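Local structure of single-strand DNA-binding protein (Agrobacterium tumefaciens, 3BTP) at residues Gly130-Asn135 against Asn270-Ser275; Ile263-Pro268 against Thr303-Lys308; Asp115-Val120 against Ala143-Ser148; Tyr160-Ala165 against Asp212-Thr217. The protein binds single-stranded but not double-stranded DNA regardless of sequence and mediates nuclear uptake of the single-stranded T-DNA copies. All coordinates share one frame; numbering follows the deposited sequence.

Contact 1. Residues Gly130-Asn135 against Asn270-Ser275; sequences GTTKCN and NDIHFS
Asn270 O takes a hydrogen bond from Thr132 OG1 at 2.5 Å and a second one from a water, 2.8 Å from that water to Asn270 O. The hydroxyl meets the carbonyl at a C=O...donor angle of 141°, tilted 24° from its plane. Thr132 OG1 is anti to the carbonyl carbon (chi1 -54°), and it also touches Ile272 CD1 at 3.4 Å. Thr132 and Ile272 cross at about a right angle. The same water accepts from Thr132 N and from Asn135 ND2. Cys134 SG packs against Asn270 CB at 3.8 Å. Further along, one water joins Gly130 O to Ile272 N, and another joins Gly130 N to Ile272 O at 3.0 Å from that oxygen. Gly130 N also lies at the edge of the Phe274 ring. The strands run roughly antiparallel, with axes 6.9 Å apart. They are edge strands of two different sheets. Two waters thus link the backbones of Gly130 and Ile272 where the two sheet edges meet.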
loop_
_atom_site.group_PDB
_atom_site.type_symbol
_atom_site.label_atom_id
_atom_site.label_comp_id
_atom_site.label_asym_id
_atom_site.label_seq_id
_atom_site.Cartn_x
_atom_site.Cartn_y
_atom_site.Cartn_z
ATOM N N GLY A 130 -16.862 -4.720 -17.985
ATOM C CA GLY A 130 -17.207 -4.658 -16.555
ATOM C C GLY A 130 -18.486 -3.886 -16.382
ATOM O O GLY A 130 -18.751 -2.965 -17.111
ATOM N N THR A 131 -19.280 -4.270 -15.398
ATOM C CA THR A 131 -20.345 -3.385 -14.925
ATOM C C THR A 131 -20.358 -3.172 -13.421
ATOM O O THR A 131 -20.264 -4.088 -12.631
ATOM C CB THR A 131 -21.780 -3.627 -15.618
ATOM O OG1 THR A 131 -22.846 -3.571 -14.671
ATOM C CG2 THR A 131 -21.814 -4.861 -16.367
ATOM N N THR A 132 -20.370 -1.908 -13.056
ATOM C CA THR A 132 -20.398 -1.553 -11.653
ATOM C C THR A 132 -21.733 -1.932 -11.053
ATOM O O THR A 132 -22.772 -1.821 -11.734
ATOM C CB THR A 132 -20.136 -0.026 -11.495
ATOM O OG1 THR A 132 -18.914 0.267 -12.184
ATOM C CG2 THR A 132 -19.981 0.359 -10.015
ATOM N N LYS A 133 -21.732 -2.324 -9.796
ATOM C CA LYS A 133 -22.961 -2.706 -9.130
ATOM C C LYS A 133 -24.165 -1.779 -9.453
ATOM O O LYS A 133 -25.228 -2.273 -9.866
ATOM C CB LYS A 133 -22.731 -2.782 -7.602
ATOM C CG LYS A 133 -24.038 -2.539 -6.732
ATOM C CD LYS A 133 -23.766 -2.505 -5.206
ATOM C CE LYS A 133 -24.972 -3.074 -4.478
ATOM N NZ LYS A 133 -24.938 -2.987 -2.951
ATOM N N CYS A 134 -24.001 -0.461 -9.300
ATOM C CA CYS A 134 -25.132 0.494 -9.512
ATOM C C CYS A 134 -25.655 0.590 -10.964
ATOM O O CYS A 134 -26.711 1.198 -11.171
ATOM C CB CYS A 134 -24.743 1.923 -9.069
ATOM S SG CYS A 134 -23.315 2.595 -10.056
ATOM N N ASN A 135 -24.893 0.082 -11.950
ATOM C CA ASN A 135 -25.268 0.116 -13.382
ATOM C C ASN A 135 -25.912 -1.193 -13.857
ATOM O O ASN A 135 -26.379 -1.262 -14.982
ATOM C CB ASN A 135 -24.065 0.435 -14.279
ATOM C CG ASN A 135 -23.598 1.899 -14.151
ATOM O OD1 ASN A 135 -24.315 2.751 -13.645
ATOM N ND2 ASN A 135 -22.415 2.196 -14.658
ATOM N N ASN A 270 -19.511 5.644 -13.501
ATOM C CA ASN A 270 -19.272 4.301 -12.958
ATOM C C ASN A 270 -19.220 3.274 -14.070
ATOM O O ASN A 270 -19.420 2.081 -13.863
ATOM C CB ASN A 270 -20.291 3.930 -11.830
ATOM C CG ASN A 270 -19.842 4.372 -10.400
ATOM O OD1 ASN A 270 -20.662 4.813 -9.606
ATOM N ND2 ASN A 270 -18.555 4.225 -10.071
ATOM N N ASP A 271 -18.974 3.772 -15.269
ATOM C CA ASP A 271 -18.725 2.994 -16.453
ATOM C C ASP A 271 -17.243 2.562 -16.416
ATOM O O ASP A 271 -16.366 3.360 -16.084
ATOM C CB ASP A 271 -18.935 3.900 -17.709
ATOM C CG ASP A 271 -20.460 4.307 -17.954
ATOM O OD1 ASP A 271 -21.384 3.425 -17.864
ATOM O OD2 ASP A 271 -20.706 5.517 -18.285
ATOM N N ILE A 272 -16.982 1.345 -16.856
ATOM C CA ILE A 272 -15.699 0.709 -16.788
ATOM C C ILE A 272 -15.113 0.636 -18.184
ATOM O O ILE A 272 -15.793 0.174 -19.132
ATOM C CB ILE A 272 -15.874 -0.747 -16.258
ATOM C CG1 ILE A 272 -16.633 -0.773 -14.900
ATOM C CG2 ILE A 272 -14.561 -1.472 -16.245
ATOM C CD1 ILE A 272 -15.984 0.116 -13.860
ATOM N N HIS A 273 -13.858 1.101 -18.342
ATOM C CA HIS A 273 -13.115 0.827 -19.572
ATOM C C HIS A 273 -11.834 0.113 -19.210
ATOM O O HIS A 273 -11.214 0.395 -18.191
ATOM C CB HIS A 273 -12.868 2.101 -20.385
ATOM C CG HIS A 273 -14.140 2.798 -20.791
ATOM N ND1 HIS A 273 -14.770 3.723 -19.989
ATOM C CD2 HIS A 273 -14.948 2.626 -21.873
ATOM C CE1 HIS A 273 -15.902 4.103 -20.568
ATOM N NE2 HIS A 273 -16.024 3.462 -21.716
ATOM N N PHE A 274 -11.448 -0.837 -20.030
ATOM C CA PHE A 274 -10.296 -1.665 -19.768
ATOM C C PHE A 274 -9.307 -1.464 -20.836
ATOM O O PHE A 274 -9.664 -1.274 -21.954
ATOM C CB PHE A 274 -10.665 -3.108 -19.805
ATOM C CG PHE A 274 -11.287 -3.602 -18.551
ATOM C CD1 PHE A 274 -10.571 -3.616 -17.366
ATOM C CD2 PHE A 274 -12.571 -4.136 -18.572
ATOM C CE1 PHE A 274 -11.134 -4.132 -16.223
ATOM C CE2 PHE A 274 -13.123 -4.649 -17.442
ATOM C CZ PHE A 274 -12.428 -4.641 -16.261
ATOM N N SER A 275 -8.046 -1.565 -20.476
ATOM C CA SER A 275 -6.963 -1.319 -21.393
ATOM C C SER A 275 -5.739 -2.225 -21.103
ATOM O O SER A 275 -5.440 -2.566 -19.941
ATOM C CB SER A 275 -6.591 0.144 -21.255
ATOM O OG SER A 275 -6.123 0.617 -22.495
HETATM O O HOH W 1 -19.391 -0.296 -17.482
HETATM O O HOH W 2 -16.640 -2.536 -19.955
HETATM O O HOH W 3 -20.798 -0.101 -14.948
#

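Contact 2. Residues Ile263-Pro268 against Thr303-Lys308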
loop_
_atom_site.group_PDB
_atom_site.type_symbol
_atom_site.label_atom_id
_atom_site.label_comp_id
_atom_site.label_asym_id
_atom_site.label_seq_id
_atom_site.Cartn_x
_atom_site.Cartn_y
_atom_site.Cartn_z
ATOM N N ILE A 263 -5.151 -2.152 -16.949
ATOM C CA ILE A 263 -5.662 -0.823 -16.605
ATOM C C ILE A 263 -7.156 -0.959 -16.543
ATOM O O ILE A 263 -7.767 -1.509 -17.425
ATOM C CB ILE A 263 -5.254 0.251 -17.616
ATOM C CG1 ILE A 263 -3.723 0.492 -17.623
ATOM C CG2 ILE A 263 -5.973 1.527 -17.360
ATOM C CD1 ILE A 263 -3.200 1.199 -18.861
ATOM N N LEU A 264 -7.736 -0.464 -15.462
ATOM C CA LEU A 264 -9.198 -0.267 -15.331
ATOM C C LEU A 264 -9.518 1.219 -15.107
ATOM O O LEU A 264 -9.073 1.811 -14.145
ATOM C CB LEU A 264 -9.720 -1.119 -14.137
ATOM C CG LEU A 264 -11.243 -1.305 -13.843
ATOM C CD1 LEU A 264 -11.401 -2.365 -12.736
ATOM C CD2 LEU A 264 -11.906 -0.034 -13.383
ATOM N N ILE A 265 -10.353 1.809 -15.959
ATOM C CA ILE A 265 -10.771 3.193 -15.819
ATOM C C ILE A 265 -12.217 3.142 -15.347
ATOM O O ILE A 265 -13.034 2.456 -15.913
ATOM C CB ILE A 265 -10.773 3.915 -17.219
ATOM C CG1 ILE A 265 -9.462 3.662 -18.017
ATOM C CG2 ILE A 265 -11.259 5.447 -17.144
ATOM C CD1 ILE A 265 -8.263 4.311 -17.469
ATOM N N LYS A 266 -12.559 3.882 -14.317
ATOM C CA LYS A 266 -13.935 3.899 -13.876
ATOM C C LYS A 266 -14.389 5.360 -13.922
ATOM O O LYS A 266 -13.949 6.152 -13.086
ATOM C CB LYS A 266 -14.061 3.366 -12.465
ATOM C CG LYS A 266 -15.543 3.319 -11.983
ATOM C CD LYS A 266 -15.767 2.367 -10.764
ATOM C CE LYS A 266 -15.343 2.974 -9.508
ATOM N NZ LYS A 266 -15.830 4.384 -9.134
ATOM N N THR A 267 -15.266 5.707 -14.875
ATOM C CA THR A 267 -15.646 7.120 -15.098
ATOM C C THR A 267 -16.549 7.619 -13.958
ATOM O O THR A 267 -17.072 6.810 -13.181
ATOM C CB THR A 267 -16.445 7.290 -16.462
ATOM O OG1 THR A 267 -17.817 6.911 -16.262
ATOM C CG2 THR A 267 -15.863 6.486 -17.618
ATOM N N PRO A 268 -16.786 8.956 -13.875
ATOM C CA PRO A 268 -17.717 9.493 -12.885
ATOM C C PRO A 268 -19.142 8.903 -12.945
ATOM O O PRO A 268 -19.875 8.935 -11.924
ATOM C CB PRO A 268 -17.732 10.973 -13.238
ATOM C CG PRO A 268 -16.292 11.198 -13.782
ATOM C CD PRO A 268 -16.166 10.045 -14.680
ATOM N N THR A 303 -12.699 10.783 -12.498
ATOM C CA THR A 303 -12.406 9.444 -13.003
ATOM C C THR A 303 -11.348 8.712 -12.163
ATOM O O THR A 303 -10.389 9.292 -11.758
ATOM C CB THR A 303 -11.959 9.506 -14.495
ATOM O OG1 THR A 303 -12.991 10.160 -15.227
ATOM C CG2 THR A 303 -11.843 8.100 -15.116
ATOM N N GLU A 304 -11.555 7.431 -11.902
ATOM C CA GLU A 304 -10.562 6.622 -11.161
ATOM C C GLU A 304 -9.759 5.745 -12.112
ATOM O O GLU A 304 -10.290 5.215 -13.035
ATOM C CB GLU A 304 -11.277 5.768 -10.138
ATOM C CG GLU A 304 -11.572 6.552 -8.889
ATOM C CD GLU A 304 -12.461 5.798 -7.872
ATOM O OE1 GLU A 304 -12.617 4.525 -7.923
ATOM O OE2 GLU A 304 -12.982 6.525 -6.992
ATOM N N ILE A 305 -8.482 5.585 -11.865
ATOM C CA ILE A 305 -7.679 4.680 -12.666
ATOM C C ILE A 305 -7.062 3.669 -11.750
ATOM O O ILE A 305 -6.402 4.048 -10.813
ATOM C CB ILE A 305 -6.485 5.421 -13.431
ATOM C CG1 ILE A 305 -7.005 6.591 -14.312
ATOM C CG2 ILE A 305 -5.695 4.399 -14.288
ATOM C CD1 ILE A 305 -5.910 7.519 -14.747
ATOM N N LYS A 306 -7.257 2.384 -12.062
ATOM C CA LYS A 306 -6.638 1.245 -11.402
ATOM C C LYS A 306 -5.629 0.580 -12.297
ATOM O O LYS A 306 -5.854 0.345 -13.496
ATOM C CB LYS A 306 -7.666 0.150 -11.059
ATOM C CG LYS A 306 -8.964 0.729 -10.653
ATOM C CD LYS A 306 -8.881 1.683 -9.417
ATOM C CE LYS A 306 -10.310 2.278 -9.170
ATOM N NZ LYS A 306 -10.435 3.067 -7.893
ATOM N N LEU A 307 -4.546 0.211 -11.639
ATOM C CA LEU A 307 -3.406 -0.439 -12.277
ATOM C C LEU A 307 -3.232 -1.812 -11.582
ATOM O O LEU A 307 -3.125 -1.914 -10.353
ATOM C CB LEU A 307 -2.220 0.478 -12.104
ATOM C CG LEU A 307 -1.896 1.616 -13.072
ATOM C CD1 LEU A 307 -2.844 1.870 -14.186
ATOM C CD2 LEU A 307 -1.631 2.854 -12.328
ATOM N N LYS A 308 -3.261 -2.847 -12.393
ATOM C CA LYS A 308 -3.182 -4.214 -11.933
ATOM C C LYS A 308 -1.846 -4.659 -11.357
ATOM O O LYS A 308 -0.775 -4.367 -11.897
ATOM C CB LYS A 308 -3.494 -5.142 -13.077
ATOM C CG LYS A 308 -3.801 -6.452 -12.511
ATOM C CD LYS A 308 -4.407 -7.395 -13.497
ATOM C CE LYS A 308 -3.446 -8.528 -13.712
ATOM N NZ LYS A 308 -4.358 -9.748 -13.749
#
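Lys306 lies beside Leu264, and both side chains point the same way. Lys306 CB is 3.9 Å from Leu264 CB. Lys306 CG packs against Leu264 O and CB, and is 4.1 Å from Leu264 CD2. The chain then bends at chi2 (-58°), which turns CD off this line, and beyond CD it is extended through CE to NZ. Lys306 NZ ends in a salt bridge with Glu304 OE1 of its own strand at 2.6 Å, approaching 48° out of the carboxylate plane. Lys306 NZ is also held by Asp316 and by Gly157 O, and Arg153 reaches Glu304 OE1 as well, so the acid probably offsets several positive charges. Lys266 NZ adds a weak bond to the same Glu304 OE1 at 3.4 Å, but its stronger partner is Asp115. The backbones are tied by four nearly straight bonds. Leu264 N to Lys306 O is 2.8 Å, and Lys266 N to Glu304 O is 2.9 Å. On the other face Ile263 CG1 meets Leu307 CD1 at 3.8 Å, and Ile265 packs on Ile305. Helix 288-299 packs on that face. The two strands are the central antiparallel pair of a four-stranded sheet, in which each pairs with a further strand on its outer edge.

Contact 3. Residues Asp115-Val120 against Ala143-Ser148; sequences DEYILV and AEFNAS
Leu119 and Phe145 pack where strand 117-120 faces helix 143-147. Leu119 CG is anti to the carbonyl carbon (chi1 -73°). Both methyls of the Leu119 fork come to the Phe145 ring. Leu119 CD1 is 4.1 Å from Phe145 CE1, and Leu119 CD2 lies at a similar distance from Phe145 CD1. Leu119 CD2 also touches Ser148 CB. Tyr117 has its CG between the backbone N and the carbonyl carbon. Its side chain crosses that of Phe145 at about a right angle. The hydroxyl arrives in the plane of the Phe145 ring, at its edge, with Tyr117 OH 3.8 Å from Phe145 CE1. Tyr117 CZ follows at 4.2 Å from the same Phe145 CE1. Ser148 OG is turned back to the helix and donates to Glu144 O at 2.9 Å, from 41° above the carbonyl plane. Glu144 O also accepts from Ser148 N and Ala147 N, so three donors gather on one oxygen where the helix ends. Ser148 CA then lies 3.4 Å from Val120 O, and Ser148 CB is almost as close to it. The contact is thus mainly apolar between the two segments. Helix and strand run at 85° to each other, with axes 9.0 Å apart. Strand 117-124 lies between strands 127-132 and 149-153 in its sheet. The helix follows the first of these, leads through Ser148 into the second, and packs across strand 117-124.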
loop_
_atom_site.group_PDB
_atom_site.type_symbol
_atom_site.label_atom_id
_atom_site.label_comp_id
_atom_site.label_asym_id
_atom_site.label_seq_id
_atom_site.Cartn_x
_atom_site.Cartn_y
_atom_site.Cartn_z
ATOM N N ASP A 115 -20.436 1.699 -5.968
ATOM C CA ASP A 115 -19.358 1.075 -6.709
ATOM C C ASP A 115 -18.554 0.077 -5.865
ATOM O O ASP A 115 -17.390 -0.188 -6.141
ATOM C CB ASP A 115 -18.447 2.193 -7.286
ATOM C CG ASP A 115 -17.706 2.985 -6.194
ATOM O OD1 ASP A 115 -17.940 2.638 -5.035
ATOM O OD2 ASP A 115 -16.885 3.918 -6.481
ATOM N N GLU A 116 -19.182 -0.492 -4.846
ATOM C CA GLU A 116 -18.522 -1.399 -3.887
ATOM C C GLU A 116 -18.134 -2.768 -4.529
ATOM O O GLU A 116 -17.350 -3.541 -3.950
ATOM C CB GLU A 116 -19.435 -1.575 -2.646
ATOM C CG GLU A 116 -20.791 -2.323 -2.898
ATOM C CD GLU A 116 -21.588 -2.686 -1.551
ATOM O OE1 GLU A 116 -21.061 -2.589 -0.393
ATOM O OE2 GLU A 116 -22.765 -3.086 -1.667
ATOM N N TYR A 117 -18.753 -3.080 -5.698
ATOM C CA TYR A 117 -18.251 -4.131 -6.567
ATOM C C TYR A 117 -18.428 -3.804 -8.047
ATOM O O TYR A 117 -19.257 -2.942 -8.438
ATOM C CB TYR A 117 -18.695 -5.584 -6.161
ATOM C CG TYR A 117 -20.166 -5.893 -6.456
ATOM C CD1 TYR A 117 -20.572 -6.307 -7.742
ATOM C CD2 TYR A 117 -21.153 -5.709 -5.455
ATOM C CE1 TYR A 117 -21.910 -6.562 -8.041
ATOM C CE2 TYR A 117 -22.483 -5.998 -5.718
ATOM C CZ TYR A 117 -22.859 -6.406 -7.017
ATOM O OH TYR A 117 -24.173 -6.647 -7.281
ATOM N N ILE A 118 -17.589 -4.469 -8.839
ATOM C CA ILE A 118 -17.647 -4.471 -10.270
ATOM C C ILE A 118 -17.707 -5.954 -10.730
ATOM O O ILE A 118 -16.958 -6.794 -10.228
ATOM C CB ILE A 118 -16.405 -3.780 -10.876
ATOM C CG1 ILE A 118 -16.244 -2.321 -10.366
ATOM C CG2 ILE A 118 -16.428 -3.842 -12.397
ATOM C CD1 ILE A 118 -14.926 -1.701 -10.702
ATOM N N LEU A 119 -18.585 -6.261 -11.690
ATOM C CA LEU A 119 -18.662 -7.601 -12.287
ATOM C C LEU A 119 -17.939 -7.601 -13.602
ATOM O O LEU A 119 -18.282 -6.811 -14.497
ATOM C CB LEU A 119 -20.145 -8.034 -12.526
ATOM C CG LEU A 119 -20.907 -8.383 -11.224
ATOM C CD1 LEU A 119 -22.245 -9.040 -11.607
ATOM C CD2 LEU A 119 -20.110 -9.341 -10.224
ATOM N N VAL A 120 -16.908 -8.436 -13.722
ATOM C CA VAL A 120 -16.150 -8.466 -14.981
ATOM C C VAL A 120 -16.474 -9.730 -15.762
ATOM O O VAL A 120 -16.591 -10.807 -15.191
ATOM C CB VAL A 120 -14.603 -8.352 -14.793
ATOM C CG1 VAL A 120 -13.903 -8.144 -16.172
ATOM C CG2 VAL A 120 -14.247 -7.215 -13.800
ATOM N N ALA A 143 -25.334 -18.080 -10.605
ATOM C CA ALA A 143 -24.483 -18.544 -11.712
ATOM C C ALA A 143 -23.674 -17.395 -12.363
ATOM O O ALA A 143 -22.465 -17.511 -12.629
ATOM C CB ALA A 143 -25.358 -19.266 -12.797
ATOM N N GLU A 144 -24.389 -16.326 -12.699
ATOM C CA GLU A 144 -23.747 -15.140 -13.217
ATOM C C GLU A 144 -22.669 -14.572 -12.236
ATOM O O GLU A 144 -21.507 -14.360 -12.612
ATOM C CB GLU A 144 -24.788 -14.084 -13.599
ATOM C CG GLU A 144 -24.016 -12.922 -14.293
ATOM C CD GLU A 144 -24.861 -11.745 -14.756
ATOM O OE1 GLU A 144 -26.129 -11.870 -14.946
ATOM O OE2 GLU A 144 -24.192 -10.702 -14.968
ATOM N N PHE A 145 -23.055 -14.378 -10.983
ATOM C CA PHE A 145 -22.104 -14.017 -9.888
ATOM C C PHE A 145 -20.895 -14.951 -9.846
ATOM O O PHE A 145 -19.757 -14.473 -9.824
ATOM C CB PHE A 145 -22.793 -13.979 -8.514
ATOM C CG PHE A 145 -23.650 -12.731 -8.257
ATOM C CD1 PHE A 145 -23.096 -11.439 -8.381
ATOM C CD2 PHE A 145 -24.987 -12.853 -7.767
ATOM C CE1 PHE A 145 -23.811 -10.336 -8.088
ATOM C CE2 PHE A 145 -25.784 -11.713 -7.471
ATOM C CZ PHE A 145 -25.194 -10.428 -7.645
ATOM N N ASN A 146 -21.112 -16.274 -9.834
ATOM C CA ASN A 146 -20.021 -17.255 -9.803
ATOM C C ASN A 146 -19.193 -17.453 -11.050
ATOM O O ASN A 146 -18.121 -18.092 -10.977
ATOM C CB ASN A 146 -20.477 -18.606 -9.268
ATOM C CG ASN A 146 -20.721 -18.583 -7.720
ATOM O OD1 ASN A 146 -21.569 -19.308 -7.220
ATOM N ND2 ASN A 146 -19.992 -17.719 -6.990
ATOM N N ALA A 147 -19.655 -16.940 -12.187
ATOM C CA ALA A 147 -18.971 -17.050 -13.498
ATOM C C ALA A 147 -18.181 -15.809 -13.816
ATOM O O ALA A 147 -17.285 -15.848 -14.666
ATOM C CB ALA A 147 -20.000 -17.226 -14.628
ATOM N N SER A 148 -18.581 -14.680 -13.206
ATOM C CA SER A 148 -17.850 -13.400 -13.330
ATOM C C SER A 148 -16.565 -13.411 -12.511
ATOM O O SER A 148 -16.481 -14.111 -11.484
ATOM C CB SER A 148 -18.718 -12.211 -12.827
ATOM O OG SER A 148 -19.922 -12.178 -13.544
#

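Contact 4. Residues Tyr160-Ala165 against Asp212-Thr217; sequences YPPPLA and DIFYQT
Pro162 is the first residue of segment 160-165 to touch the loop 212-217. Pro161 is the N-cap, and Pro162 and Pro163 are the first two helical residues. Pro162 CB sits 3.3 Å from Ile213 O. Pro162 CB also comes to the edge of the Phe214 ring, near its plane, 4.0 Å from Phe214 CD2, while Pro162 CG is 4.1 Å from that Phe214 CD2. Asp212 CB lies over one face of the Phe214 ring, offset toward the rim. Pro162 also rests on Trp199 of helix 186-206. Pro163 comes next and meets the loop with its ring atoms. Pro163 CD is 3.2 Å from Ile213 O, and Pro163 CB is 3.6 Å from it. Pro163 N is close too, 3.0 Å from Ile213 O, but a proline nitrogen here has no hydrogen to share, so this is no hydrogen bond. The carbonyl lies at the N-terminal end of the helix, which may favour its negative end there. Ile213 CG2 packs 3.9 Å from Pro163 CA. Phe214 has left-handed helical backbone angles (phi 68°), where the loop turns before Tyr215. Tyr215 CA lies 4.2 Å from Pro163 CB. Leu164 points away from the loop, touching Ile313 and the backbone of another protein's chain. Ala165 N closes the helical turn by donating to Pro161 O.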
loop_
_atom_site.group_PDB
_atom_site.type_symbol
_atom_site.label_atom_id
_atom_site.label_comp_id
_atom_site.label_asym_id
_atom_site.label_seq_id
_atom_site.Cartn_x
_atom_site.Cartn_y
_atom_site.Cartn_z
ATOM N N TYR A 160 -10.274 -5.827 -5.301
ATOM C CA TYR A 160 -9.756 -7.187 -5.045
ATOM C C TYR A 160 -10.669 -8.198 -5.658
ATOM O O TYR A 160 -11.880 -8.117 -5.475
ATOM C CB TYR A 160 -9.738 -7.510 -3.544
ATOM C CG TYR A 160 -8.623 -6.865 -2.750
ATOM C CD1 TYR A 160 -7.523 -7.621 -2.342
ATOM C CD2 TYR A 160 -8.652 -5.497 -2.426
ATOM C CE1 TYR A 160 -6.516 -7.057 -1.607
ATOM C CE2 TYR A 160 -7.616 -4.904 -1.720
ATOM C CZ TYR A 160 -6.546 -5.700 -1.302
ATOM O OH TYR A 160 -5.519 -5.178 -0.534
ATOM N N PRO A 161 -10.066 -9.192 -6.355
ATOM C CA PRO A 161 -10.821 -10.350 -6.849
ATOM C C PRO A 161 -10.949 -11.291 -5.683
ATOM O O PRO A 161 -10.272 -11.084 -4.684
ATOM C CB PRO A 161 -9.924 -10.909 -7.990
ATOM C CG PRO A 161 -8.480 -10.541 -7.556
ATOM C CD PRO A 161 -8.604 -9.264 -6.670
ATOM N N PRO A 162 -11.821 -12.321 -5.784
ATOM C CA PRO A 162 -12.350 -13.046 -4.642
ATOM C C PRO A 162 -11.368 -13.757 -3.699
ATOM O O PRO A 162 -11.551 -13.598 -2.515
ATOM C CB PRO A 162 -13.355 -14.045 -5.299
ATOM C CG PRO A 162 -13.750 -13.332 -6.553
ATOM C CD PRO A 162 -12.465 -12.779 -7.031
ATOM N N PRO A 163 -10.395 -14.584 -4.236
ATOM C CA PRO A 163 -9.483 -15.355 -3.345
ATOM C C PRO A 163 -8.625 -14.402 -2.511
ATOM O O PRO A 163 -8.337 -14.700 -1.354
ATOM C CB PRO A 163 -8.546 -16.086 -4.306
ATOM C CG PRO A 163 -8.764 -15.450 -5.725
ATOM C CD PRO A 163 -10.107 -14.778 -5.683
ATOM N N LEU A 164 -8.302 -13.225 -3.082
ATOM C CA LEU A 164 -7.589 -12.166 -2.366
ATOM C C LEU A 164 -8.446 -11.314 -1.457
ATOM O O LEU A 164 -8.013 -10.975 -0.419
ATOM C CB LEU A 164 -6.822 -11.279 -3.373
ATOM C CG LEU A 164 -5.790 -12.021 -4.261
ATOM C CD1 LEU A 164 -5.121 -11.048 -5.179
ATOM C CD2 LEU A 164 -4.738 -12.834 -3.549
ATOM N N ALA A 165 -9.648 -10.918 -1.871
ATOM C CA ALA A 165 -10.552 -10.249 -0.972
ATOM C C ALA A 165 -10.815 -11.053 0.278
ATOM O O ALA A 165 -10.892 -10.494 1.372
ATOM C CB ALA A 165 -11.969 -9.828 -1.729
ATOM N N ASP A 212 -18.624 -17.951 -4.196
ATOM C CA ASP A 212 -17.381 -18.748 -4.339
ATOM C C ASP A 212 -16.143 -17.885 -4.128
ATOM O O ASP A 212 -16.115 -16.767 -4.518
ATOM C CB ASP A 212 -17.315 -19.462 -5.699
ATOM C CG ASP A 212 -18.321 -20.639 -5.803
ATOM O OD1 ASP A 212 -19.042 -20.974 -4.822
ATOM O OD2 ASP A 212 -18.401 -21.214 -6.898
ATOM N N ILE A 213 -15.118 -18.476 -3.533
ATOM C CA ILE A 213 -13.868 -17.798 -3.179
ATOM C C ILE A 213 -12.802 -17.973 -4.265
ATOM O O ILE A 213 -12.062 -17.004 -4.582
ATOM C CB ILE A 213 -13.358 -18.278 -1.800
ATOM C CG1 ILE A 213 -14.357 -17.934 -0.715
ATOM C CG2 ILE A 213 -12.131 -17.533 -1.462
ATOM C CD1 ILE A 213 -14.405 -18.880 0.471
ATOM N N PHE A 214 -12.776 -19.173 -4.879
ATOM C CA PHE A 214 -11.879 -19.509 -6.017
ATOM C C PHE A 214 -10.432 -19.560 -5.608
ATOM O O PHE A 214 -9.516 -19.199 -6.387
ATOM C CB PHE A 214 -12.065 -18.574 -7.248
ATOM C CG PHE A 214 -13.489 -18.477 -7.731
ATOM C CD1 PHE A 214 -14.092 -19.558 -8.387
ATOM C CD2 PHE A 214 -14.228 -17.295 -7.550
ATOM C CE1 PHE A 214 -15.410 -19.461 -8.834
ATOM C CE2 PHE A 214 -15.543 -17.189 -7.992
ATOM C CZ PHE A 214 -16.135 -18.266 -8.642
ATOM N N TYR A 215 -10.210 -20.075 -4.413
ATOM C CA TYR A 215 -8.870 -20.247 -3.882
ATOM C C TYR A 215 -8.189 -21.542 -4.385
ATOM O O TYR A 215 -6.976 -21.725 -4.156
ATOM C CB TYR A 215 -8.904 -20.242 -2.367
ATOM C CG TYR A 215 -9.724 -21.375 -1.821
ATOM C CD1 TYR A 215 -9.170 -22.649 -1.667
ATOM C CD2 TYR A 215 -11.079 -21.199 -1.504
ATOM C CE1 TYR A 215 -9.944 -23.733 -1.186
ATOM C CE2 TYR A 215 -11.831 -22.231 -1.017
ATOM C CZ TYR A 215 -11.270 -23.504 -0.857
ATOM O OH TYR A 215 -12.031 -24.570 -0.356
ATOM N N GLN A 216 -8.961 -22.439 -5.012
ATOM C CA GLN A 216 -8.451 -23.764 -5.504
ATOM C C GLN A 216 -7.335 -23.597 -6.499
ATOM O O GLN A 216 -7.474 -22.836 -7.457
ATOM C CB GLN A 216 -9.585 -24.658 -6.097
ATOM C CG GLN A 216 -10.671 -25.118 -5.070
ATOM C CD GLN A 216 -11.787 -24.086 -4.736
ATOM O OE1 GLN A 216 -11.813 -22.982 -5.251
ATOM N NE2 GLN A 216 -12.693 -24.465 -3.826
ATOM N N THR A 217 -6.225 -24.293 -6.245
ATOM C CA THR A 217 -5.026 -24.228 -7.116
ATOM C C THR A 217 -5.182 -25.204 -8.301
ATOM O O THR A 217 -5.979 -26.139 -8.249
ATOM C CB THR A 217 -3.690 -24.495 -6.363
ATOM O OG1 THR A 217 -3.713 -25.802 -5.821
ATOM C CG2 THR A 217 -3.480 -23.525 -5.187
#

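Contact 2 is buried and joins two neighbouring strands of one sheet by direct backbone bonds. Contact 1 is more exposed and links the edge of that sheet to the edge of another, partly through water. The two contacts share the sheet of strands 263-266 and 272-275, with Ile265 and Ile263 probably hydrogen-bonded, backbone to backbone, to His273 and Ser275. Contact 3 belongs to the other sheet: its strand 117-124 pairs with strand 127-132 of contact 1, and contacts 2 and 3 touch by a charged pair. Contacts 3 and 4 are buried and largely apolar, and they touch through Asn146 and Phe214. Contact 4 does not touch contacts 1 or 2.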